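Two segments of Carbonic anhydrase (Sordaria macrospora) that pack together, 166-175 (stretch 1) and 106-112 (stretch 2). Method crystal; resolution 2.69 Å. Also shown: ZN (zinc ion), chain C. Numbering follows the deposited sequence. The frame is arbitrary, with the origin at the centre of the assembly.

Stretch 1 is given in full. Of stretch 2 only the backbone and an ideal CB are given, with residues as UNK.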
# COMPACT_ATOMS: atom_id res chain seq x y z
N ASN A 166 -2.43 19.36 8.18
CA ASN A 166 -1.97 18.17 7.48
C ASN A 166 -0.45 18.10 7.42
O ASN A 166 0.15 17.03 7.62
CB ASN A 166 -2.55 18.12 6.07
CG ASN A 166 -2.15 16.88 5.31
OD1 ASN A 166 -2.43 15.76 5.74
ND2 ASN A 166 -1.47 17.07 4.18
N VAL A 167 0.19 19.25 7.17
CA VAL A 167 1.65 19.29 7.21
C VAL A 167 2.17 18.92 8.59
O VAL A 167 3.12 18.15 8.72
CB VAL A 167 2.20 20.68 6.84
CG1 VAL A 167 3.72 20.72 7.01
CG2 VAL A 167 1.82 21.02 5.42
N GLU A 168 1.53 19.46 9.63
CA GLU A 168 1.96 19.18 11.00
C GLU A 168 1.88 17.68 11.33
O GLU A 168 2.81 17.08 11.92
CB GLU A 168 1.13 20.00 11.98
CG GLU A 168 1.54 21.48 12.03
CD GLU A 168 0.53 22.37 12.75
OE1 GLU A 168 -0.47 21.83 13.28
OE2 GLU A 168 0.74 23.60 12.78
N ALA A 169 0.78 17.05 10.91
CA ALA A 169 0.58 15.63 11.17
C ALA A 169 1.63 14.81 10.42
O ALA A 169 2.23 13.86 10.98
CB ALA A 169 -0.83 15.20 10.76
N GLY A 170 1.88 15.19 9.18
CA GLY A 170 2.84 14.47 8.36
C GLY A 170 4.23 14.58 8.96
O GLY A 170 5.01 13.61 8.93
N ILE A 171 4.54 15.74 9.53
CA ILE A 171 5.81 15.93 10.21
C ILE A 171 5.91 14.96 11.38
O ILE A 171 6.93 14.28 11.52
CB ILE A 171 5.98 17.37 10.72
CG1 ILE A 171 6.24 18.33 9.55
CG2 ILE A 171 7.15 17.46 11.69
CD1 ILE A 171 7.55 18.09 8.84
N LYS A 172 4.86 14.85 12.19
CA LYS A 172 4.87 13.90 13.31
C LYS A 172 5.19 12.47 12.84
O LYS A 172 6.05 11.77 13.43
CB LYS A 172 3.54 13.92 14.06
CG LYS A 172 3.29 15.23 14.80
CD LYS A 172 1.91 15.27 15.42
CE LYS A 172 1.58 16.66 15.94
NZ LYS A 172 0.18 16.76 16.44
N VAL A 173 4.53 12.06 11.76
CA VAL A 173 4.78 10.74 11.18
C VAL A 173 6.25 10.57 10.73
O VAL A 173 6.88 9.55 11.03
CB VAL A 173 3.85 10.45 9.99
CG1 VAL A 173 4.21 9.12 9.33
CG2 VAL A 173 2.40 10.45 10.44
N LEU A 174 6.77 11.57 10.02
CA LEU A 174 8.17 11.56 9.58
C LEU A 174 9.15 11.46 10.77
O LEU A 174 10.19 10.79 10.69
CB LEU A 174 8.49 12.83 8.78
CG LEU A 174 7.83 13.01 7.41
CD1 LEU A 174 8.12 14.38 6.84
CD2 LEU A 174 8.31 11.93 6.46
N MET A 175 8.79 12.13 11.86
CA MET A 175 9.63 12.17 13.05
C MET A 175 9.53 10.86 13.81
O MET A 175 10.37 10.57 14.67
CB MET A 175 9.21 13.33 13.96
CG MET A 175 9.36 14.71 13.33
SD MET A 175 11.06 15.32 13.26
CE MET A 175 11.32 15.81 14.97
N UNK A 106 18.36 17.39 4.61
CA UNK A 106 17.10 18.06 4.91
C UNK A 106 15.91 17.33 4.32
O UNK A 106 15.96 16.87 3.18
CB UNK A 106 17.13 19.50 4.39
N UNK A 107 14.84 17.23 5.10
CA UNK A 107 13.56 16.70 4.63
C UNK A 107 12.51 17.78 4.77
O UNK A 107 12.23 18.25 5.86
CB UNK A 107 13.15 15.44 5.40
N UNK A 108 11.93 18.17 3.64
CA UNK A 108 10.98 19.27 3.58
C UNK A 108 9.58 18.77 3.25
O UNK A 108 9.31 18.36 2.11
CB UNK A 108 11.43 20.30 2.55
N UNK A 109 8.69 18.79 4.23
CA UNK A 109 7.30 18.45 3.95
C UNK A 109 6.57 19.74 3.63
O UNK A 109 6.40 20.60 4.50
CB UNK A 109 6.65 17.72 5.12
N UNK A 110 6.15 19.87 2.38
CA UNK A 110 5.56 21.13 1.95
C UNK A 110 4.08 21.01 1.64
O UNK A 110 3.70 20.32 0.71
CB UNK A 110 6.30 21.66 0.72
N UNK A 111 3.27 21.73 2.41
CA UNK A 111 1.86 21.85 2.09
C UNK A 111 1.64 23.15 1.36
O UNK A 111 2.55 23.97 1.32
CB UNK A 111 0.99 21.77 3.35
N UNK A 112 0.46 23.34 0.78
CA UNK A 112 0.18 24.56 0.03
C UNK A 112 -1.29 24.97 0.08
O UNK A 112 -2.16 24.20 0.47
CB UNK A 112 0.61 24.38 -1.43
ZN ZN C . -2.68 20.03 -3.21

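Stretch 2 is a strand running nearly antiparallel to the helix of stretch 1, at an angle of 161° and a closest axial approach of 8.3 Å. Its CB atoms alternate, so every second position meets the helix, and the helix offers it mainly methyl groups.

Position 106 lies beyond the reach of the helix, and many residues would fit. It is His 106, whose ND1 is hydrogen-bonded elsewhere in the structure.

At position 107 the CA-to-CB bond points toward the helix, but the CB is still 5.3 Å from Leu 174 CD1. A gamma methyl is enough to close that gap, so an apolar residue suits. The extended backbone (-119/119) favours a beta-branched one such as valine or isoleucine, though leucine could also fit. The residue is Ile 107, and its CG2 comes to 4.1 Å from CD1 of Leu 174.

Position 108 points away, so the helix sets no preference. Its strand angles suit a beta-branched residue, and it is Val 108.

Position 109 points toward the helix and is the best defined. Its CB lies 3.8 Å from Ile 171 CD1, 4.0 Å from Leu 174 CD1 and 4.6 Å from Val 167 CG1: three methyl groups, with helix backbone beyond. There Gly 170 has no side chain, leaving a groove on the helix. A flexible apolar chain such as leucine or methionine could enter it; a charged one would find no partner among these methyls. Leu 109, with chi1 t and chi2 p, does enter: its CD2 reaches 3.6 Å from Gly 170 C and 3.3 Å from Val 167 O, which already accepts a hydrogen bond from Ile 171 N. An ideal CB on Gly 170 would sit 2.6 Å from CD2 of Leu 109, a clash, so the bare helix backbone and the leucine fit each other.

Position 110 points away, and stretch 1 leaves the choice open. It is Cys 110.

At position 111 the direction turns toward the helix again, but here there is no space: an ideal CB would lie 2.4 Å from Val 167 CG2. Glycine avoids this clash, and it is Gly 111. Val 167 CG2 can then approach Gly 111 N to 3.4 Å, and Val 167 CA lies 5.7 Å from Gly 111 CA.

Position 112 points away from the helix, on the side where the zinc ion lies. A metal ligand long enough to span 5.7 Å from CB to ZN would suit, such as histidine and perhaps glutamate; cysteine and aspartate are too short. His 112 binds ZN through NE2 at 2.3 Å, fitting for a carbonic anhydrase.

Stretch 2 (106-112) HIVLCGH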
# COMPACT_ATOMS: atom_id res chain seq x y z
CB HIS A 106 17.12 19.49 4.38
CG HIS A 106 18.19 20.34 4.98
ND1 HIS A 106 18.07 20.91 6.23
CD2 HIS A 106 19.42 20.68 4.53
CE1 HIS A 106 19.17 21.58 6.51
NE2 HIS A 106 20.01 21.46 5.50
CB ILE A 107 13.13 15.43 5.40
CG1 ILE A 107 14.11 14.28 5.12
CG2 ILE A 107 11.71 15.01 5.01
CD1 ILE A 107 13.87 13.06 5.95
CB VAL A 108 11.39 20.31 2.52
CG1 VAL A 108 10.40 21.46 2.50
CG2 VAL A 108 12.80 20.81 2.78
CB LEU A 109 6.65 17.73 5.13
CG LEU A 109 5.18 17.38 4.88
CD1 LEU A 109 5.03 16.49 3.65
CD2 LEU A 109 4.58 16.72 6.10
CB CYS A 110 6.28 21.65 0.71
SG CYS A 110 5.62 23.22 0.10
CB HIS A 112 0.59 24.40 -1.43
CG HIS A 112 -0.34 23.54 -2.22
ND1 HIS A 112 -1.41 24.06 -2.92
CD2 HIS A 112 -0.37 22.21 -2.44
CE1 HIS A 112 -2.06 23.09 -3.53
NE2 HIS A 112 -1.44 21.95 -3.26
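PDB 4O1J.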